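Local coordinates for protein probable uracil-DNA glycosylase (Acanthamoeba polyphaga mimivirus, PDB 5X55) that is probably a uracil-DNA glycosylase, an alpha/beta protein of that superfamily built round a four-stranded parallel sheet, at residues A222-N227 against S317-Y322; I183-L188 against I291-G296. All coordinates share one frame; numbering follows the deposited sequence.

Contact 1 (A222-N227 against S317-Y322); sequences ANIYTN and SHPSPY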
loop_
_atom_site.group_PDB
_atom_site.type_symbol
_atom_site.label_atom_id
_atom_site.label_comp_id
_atom_site.label_asym_id
_atom_site.label_seq_id
_atom_site.Cartn_x
_atom_site.Cartn_y
_atom_site.Cartn_z
ATOM N N ALA A 222 -3.618 -9.820 -11.017
ATOM C CA ALA A 222 -4.060 -11.086 -11.594
ATOM C C ALA A 222 -3.168 -12.221 -11.127
ATOM O O ALA A 222 -3.647 -13.332 -10.851
ATOM C CB ALA A 222 -4.073 -11.009 -13.128
ATOM N N ASN A 223 -1.867 -11.950 -10.999
ATOM C CA ASN A 223 -0.951 -12.985 -10.537
ATOM C C ASN A 223 -1.164 -13.290 -9.064
ATOM O O ASN A 223 -1.068 -14.452 -8.642
ATOM C CB ASN A 223 0.495 -12.568 -10.826
ATOM C CG ASN A 223 0.837 -12.682 -12.310
ATOM O OD1 ASN A 223 0.073 -13.267 -13.068
ATOM N ND2 ASN A 223 1.986 -12.133 -12.724
ATOM N N ILE A 224 -1.499 -12.273 -8.268
ATOM C CA ILE A 224 -1.868 -12.530 -6.875
ATOM C C ILE A 224 -3.078 -13.459 -6.810
ATOM O O ILE A 224 -3.071 -14.462 -6.085
ATOM C CB ILE A 224 -2.122 -11.204 -6.133
ATOM C CG1 ILE A 224 -0.827 -10.391 -6.032
ATOM C CG2 ILE A 224 -2.734 -11.460 -4.752
ATOM C CD1 ILE A 224 -1.048 -8.907 -5.803
ATOM N N TYR A 225 -4.139 -13.134 -7.564
ATOM C CA TYR A 225 -5.317 -14.004 -7.633
ATOM C C TYR A 225 -4.937 -15.425 -8.043
ATOM O O TYR A 225 -5.417 -16.404 -7.461
ATOM C CB TYR A 225 -6.332 -13.449 -8.634
ATOM C CG TYR A 225 -7.075 -12.199 -8.235
ATOM C CD1 TYR A 225 -7.256 -11.845 -6.901
ATOM C CD2 TYR A 225 -7.623 -11.373 -9.212
ATOM C CE1 TYR A 225 -7.960 -10.699 -6.560
ATOM C CE2 TYR A 225 -8.331 -10.235 -8.880
ATOM C CZ TYR A 225 -8.488 -9.895 -7.564
ATOM O OH TYR A 225 -9.188 -8.750 -7.278
ATOM N N THR A 226 -4.099 -15.557 -9.077
ATOM C CA THR A 226 -3.642 -16.878 -9.509
ATOM C C THR A 226 -3.011 -17.641 -8.348
ATOM O O THR A 226 -3.255 -18.837 -8.179
ATOM C CB THR A 226 -2.645 -16.731 -10.677
ATOM O OG1 THR A 226 -3.322 -16.208 -11.830
ATOM C CG2 THR A 226 -1.979 -18.071 -11.051
ATOM N N ASN A 227 -2.193 -16.958 -7.540
ATOM C CA ASN A 227 -1.593 -17.588 -6.366
ATOM C C ASN A 227 -2.656 -18.011 -5.352
ATOM O O ASN A 227 -2.582 -19.111 -4.782
ATOM C CB ASN A 227 -0.579 -16.630 -5.723
ATOM C CG ASN A 227 0.169 -17.256 -4.566
ATOM O OD1 ASN A 227 -0.289 -17.233 -3.420
ATOM N ND2 ASN A 227 1.331 -17.826 -4.859
ATOM N N SER A 317 9.787 -12.986 -4.500
ATOM C CA SER A 317 9.847 -12.030 -5.593
ATOM C C SER A 317 8.480 -11.369 -5.800
ATOM O O SER A 317 7.447 -11.800 -5.270
ATOM C CB SER A 317 10.302 -12.701 -6.891
ATOM O OG SER A 317 9.212 -13.346 -7.546
ATOM N N HIS A 318 8.497 -10.325 -6.621
ATOM C CA HIS A 318 7.315 -9.527 -6.892
ATOM C C HIS A 318 6.372 -10.258 -7.851
ATOM O O HIS A 318 6.822 -10.985 -8.746
ATOM C CB HIS A 318 7.740 -8.191 -7.495
ATOM C CG HIS A 318 6.658 -7.152 -7.541
ATOM N ND1 HIS A 318 5.736 -7.083 -8.563
ATOM C CD2 HIS A 318 6.381 -6.113 -6.717
ATOM C CE1 HIS A 318 4.932 -6.053 -8.363
ATOM N NE2 HIS A 318 5.294 -5.454 -7.245
ATOM N N PRO A 319 5.059 -10.061 -7.701
ATOM C CA PRO A 319 4.095 -10.758 -8.566
ATOM C C PRO A 319 3.987 -10.206 -9.968
ATOM O O PRO A 319 3.224 -10.766 -10.764
ATOM C CB PRO A 319 2.759 -10.563 -7.828
ATOM C CG PRO A 319 2.932 -9.298 -7.094
ATOM C CD PRO A 319 4.373 -9.342 -6.611
ATOM N N SER A 320 4.670 -9.113 -10.302
ATOM C CA SER A 320 4.572 -8.607 -11.661
ATOM C C SER A 320 5.041 -9.685 -12.641
ATOM O O SER A 320 5.839 -10.549 -12.274
ATOM C CB SER A 320 5.410 -7.347 -11.825
ATOM O OG SER A 320 6.655 -7.653 -12.428
ATOM N N PRO A 321 4.535 -9.683 -13.882
ATOM C CA PRO A 321 4.920 -10.748 -14.833
ATOM C C PRO A 321 6.418 -10.839 -15.102
ATOM O O PRO A 321 6.899 -11.911 -15.500
ATOM C CB PRO A 321 4.142 -10.392 -16.115
ATOM C CG PRO A 321 3.514 -9.055 -15.873
ATOM C CD PRO A 321 3.401 -8.887 -14.381
ATOM N N TYR A 322 7.172 -9.766 -14.886
ATOM C CA TYR A 322 8.607 -9.822 -15.122
ATOM C C TYR A 322 9.361 -10.580 -14.033
ATOM O O TYR A 322 10.499 -10.981 -14.265
ATOM C CB TYR A 322 9.160 -8.399 -15.288
ATOM C CG TYR A 322 8.878 -7.829 -16.672
ATOM C CD1 TYR A 322 8.791 -8.662 -17.770
ATOM C CD2 TYR A 322 8.683 -6.476 -16.880
ATOM C CE1 TYR A 322 8.523 -8.175 -19.046
ATOM C CE2 TYR A 322 8.421 -5.962 -18.163
ATOM C CZ TYR A 322 8.339 -6.823 -19.239
ATOM O OH TYR A 322 8.074 -6.349 -20.507
#
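Asn223 reaches from helix 219-230 to the backbone carbonyl of Pro319. CG of Asn223 lies beside its own backbone N (chi1 -74°), and this turns the amide toward the loop. At the root of the side chain, CB of Asn223 sits 3.3 Å from O of Pro319. CB of Asn223 is also 4.3 Å from CB of Pro319, so the start of the side chain packs against the proline as well. CG of Asn223 passes O of Pro319 at 3.4 Å. The tip makes the bond: ND2 of Asn223 donates to O of Pro319 at 2.7 Å. The N-H points almost straight at the acceptor (166°). The oxygen lies in the amide plane, and ND2 approaches nearly along the C=O axis. Beyond the bond, ND2 of Asn223 also touches CD of Pro321 at 3.9 Å.

The loop carries the sequence His-Pro-Ser-Pro, which matches the HPSP motif of family 1 uracil-DNA glycosylases and is consistent with the leucine loop of that family. Two bonds within the loop bend it. Ser320 N donates to ND1 of His318 at 2.9 Å. An ST turn follows, in which OG of Ser320 accepts from the backbone N of Tyr322.

Ile224 adds an apolar touch one residue further along the helix. It lies alongside Pro319, with CG1 of Ile224 4.0 Å from CB of Pro319. Phe345 and Phe351, the latter on helix 350-360, also pack against Ile224, while Val324 touches Asn223.

Contact 2 (I183-L188 against I291-G296); sequences IKVVIL and IFVAWG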
loop_
_atom_site.group_PDB
_atom_site.type_symbol
_atom_site.label_atom_id
_atom_site.label_comp_id
_atom_site.label_asym_id
_atom_site.label_seq_id
_atom_site.Cartn_x
_atom_site.Cartn_y
_atom_site.Cartn_z
ATOM N N ILE A 183 -4.487 -3.211 12.351
ATOM C CA ILE A 183 -3.638 -3.799 11.330
ATOM C C ILE A 183 -3.216 -5.194 11.765
ATOM O O ILE A 183 -2.733 -5.388 12.886
ATOM C CB ILE A 183 -2.411 -2.909 11.082
ATOM C CG1 ILE A 183 -2.835 -1.627 10.367
ATOM C CG2 ILE A 183 -1.344 -3.664 10.307
ATOM C CD1 ILE A 183 -1.900 -0.468 10.595
ATOM N N LYS A 184 -3.383 -6.174 10.872
ATOM C CA LYS A 184 -2.817 -7.508 11.064
ATOM C C LYS A 184 -1.699 -7.852 10.090
ATOM O O LYS A 184 -0.793 -8.590 10.457
ATOM C CB LYS A 184 -3.904 -8.573 10.937
ATOM C CG LYS A 184 -5.064 -8.350 11.857
ATOM C CD LYS A 184 -6.338 -8.784 11.174
ATOM C CE LYS A 184 -6.926 -10.010 11.799
ATOM N NZ LYS A 184 -8.368 -10.156 11.362
ATOM N N VAL A 185 -1.767 -7.361 8.858
ATOM C CA VAL A 185 -0.827 -7.683 7.795
ATOM C C VAL A 185 -0.513 -6.382 7.084
ATOM O O VAL A 185 -1.416 -5.574 6.842
ATOM C CB VAL A 185 -1.413 -8.711 6.799
ATOM C CG1 VAL A 185 -0.376 -9.109 5.764
ATOM C CG2 VAL A 185 -1.955 -9.921 7.524
ATOM N N VAL A 186 0.770 -6.156 6.794
ATOM C CA VAL A 186 1.237 -4.983 6.060
ATOM C C VAL A 186 1.785 -5.486 4.735
ATOM O O VAL A 186 2.742 -6.272 4.722
ATOM C CB VAL A 186 2.319 -4.216 6.835
ATOM C CG1 VAL A 186 2.826 -3.038 5.998
ATOM C CG2 VAL A 186 1.796 -3.760 8.204
ATOM N N ILE A 187 1.171 -5.063 3.629
ATOM C CA ILE A 187 1.630 -5.407 2.280
ATOM C C ILE A 187 2.080 -4.125 1.582
ATOM O O ILE A 187 1.253 -3.292 1.185
ATOM C CB ILE A 187 0.553 -6.130 1.455
ATOM C CG1 ILE A 187 -0.106 -7.245 2.279
ATOM C CG2 ILE A 187 1.171 -6.696 0.159
ATOM C CD1 ILE A 187 -0.941 -8.198 1.465
ATOM N N LEU A 188 3.383 -3.983 1.391
ATOM C CA LEU A 188 3.931 -2.800 0.742
ATOM C C LEU A 188 3.921 -2.923 -0.777
ATOM O O LEU A 188 4.374 -3.925 -1.338
ATOM C CB LEU A 188 5.347 -2.557 1.219
ATOM C CG LEU A 188 5.303 -2.010 2.634
ATOM C CD1 LEU A 188 6.609 -2.350 3.304
ATOM C CD2 LEU A 188 5.049 -0.507 2.582
ATOM N N ILE A 291 2.266 -9.035 10.691
ATOM C CA ILE A 291 2.814 -9.799 9.580
ATOM C C ILE A 291 3.194 -8.831 8.465
ATOM O O ILE A 291 2.348 -8.066 7.987
ATOM C CB ILE A 291 1.827 -10.859 9.084
ATOM C CG1 ILE A 291 1.461 -11.779 10.251
ATOM C CG2 ILE A 291 2.453 -11.626 7.919
ATOM C CD1 ILE A 291 0.203 -12.587 10.039
ATOM N N PHE A 292 4.463 -8.864 8.057
ATOM C CA PHE A 292 4.980 -8.071 6.951
ATOM C C PHE A 292 5.227 -8.983 5.757
ATOM O O PHE A 292 5.944 -9.988 5.868
ATOM C CB PHE A 292 6.275 -7.338 7.338
ATOM C CG PHE A 292 6.054 -6.152 8.230
ATOM C CD1 PHE A 292 5.898 -6.315 9.596
ATOM C CD2 PHE A 292 5.975 -4.864 7.692
ATOM C CE1 PHE A 292 5.674 -5.225 10.432
ATOM C CE2 PHE A 292 5.746 -3.751 8.515
ATOM C CZ PHE A 292 5.589 -3.935 9.894
ATOM N N VAL A 293 4.626 -8.632 4.624
ATOM C CA VAL A 293 4.762 -9.370 3.375
ATOM C C VAL A 293 5.623 -8.538 2.437
ATOM O O VAL A 293 5.246 -7.414 2.078
ATOM C CB VAL A 293 3.391 -9.662 2.753
ATOM C CG1 VAL A 293 3.557 -10.367 1.448
ATOM C CG2 VAL A 293 2.560 -10.473 3.697
ATOM N N ALA A 294 6.782 -9.080 2.050
ATOM C CA ALA A 294 7.756 -8.368 1.227
ATOM C C ALA A 294 7.800 -9.005 -0.164
ATOM O O ALA A 294 8.424 -10.051 -0.363
ATOM C CB ALA A 294 9.136 -8.376 1.887
ATOM N N TRP A 295 7.140 -8.367 -1.129
ATOM C CA TRP A 295 7.155 -8.824 -2.509
ATOM C C TRP A 295 8.120 -7.933 -3.311
ATOM O O TRP A 295 7.810 -6.771 -3.607
ATOM C CB TRP A 295 5.745 -8.793 -3.083
ATOM C CG TRP A 295 4.755 -9.790 -2.483
ATOM C CD1 TRP A 295 5.031 -10.997 -1.889
ATOM C CD2 TRP A 295 3.321 -9.646 -2.448
ATOM N NE1 TRP A 295 3.851 -11.611 -1.492
ATOM C CE2 TRP A 295 2.794 -10.799 -1.824
ATOM C CE3 TRP A 295 2.437 -8.650 -2.892
ATOM C CZ2 TRP A 295 1.431 -10.980 -1.625
ATOM C CZ3 TRP A 295 1.065 -8.838 -2.698
ATOM C CH2 TRP A 295 0.582 -9.993 -2.063
ATOM N N GLY A 296 9.284 -8.483 -3.668
ATOM C CA GLY A 296 10.299 -7.733 -4.373
ATOM C C GLY A 296 11.347 -7.134 -3.443
ATOM O O GLY A 296 11.196 -7.070 -2.217
HETATM O O HOH W 1 5.050 -5.194 3.773
HETATM O O HOH W 2 5.243 -6.299 -0.250
HETATM O O HOH W 3 5.420 -4.899 -3.605
#
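Val186 and Ile291 are joined backbone to backbone, N of Val186 donating to O of Ile291 at 2.7 Å. They belong to strands 185-189 and 291-295, the middle pair of the parallel sheet, with strand order 2-1-3-4, at the core of the uracil-DNA glycosylase fold. The short strand segments run in the same direction, 20° apart. Val186 also accepts: N of Val293 donates to its O at 3.0 Å in a nearly straight bond (174°). Its side chain lies on the same face of the sheet as that of Phe292. CB of Val186 is 3.8 Å from CD2 of Phe292, and CG2 of Val186 sits over one ring face, toward the rim.

Ile291 works on the other face. N of Ile291 donates to O of Lys184, and O of Ile291 also meets CA of Val185 in a CA-H...O contact of 3.2 Å. Its CB packs on CG2 of Val185. Helix 350-360 covers this side through Ile354, His357 and Leu358.

Val293 shares that face, its CG2 3.8 Å from CG1 of Val185. Further along, CG2 of Ile187 rests over the six-membered ring of Trp295 in a CH-pi contact, 4.0 Å from the centroid. Here the strands move apart and water takes over. One water gives a proton each to O of Val186 and O of Val293, the latter at 2.8 Å.

From the N terminus the segments come in the order 183-188, 222-227, 291-296 and 317-322. Contact 2 closes the loop from the first strand of the parallel sheet to its third. Contact 1 starts inside that loop, on helix 219-230, and closes past its end, in the loop after edge strand 312-316. The two closures therefore cross. Contact 2 holds the centre of the sheet together, and contact 1 ties the helix to the loop leaving the sheet. Trp295 joins them: CD1 of Ile224 packs on its CZ3 at 3.8 Å, and CD of Pro319 touches its CB. The contact centres are about 15 Å apart.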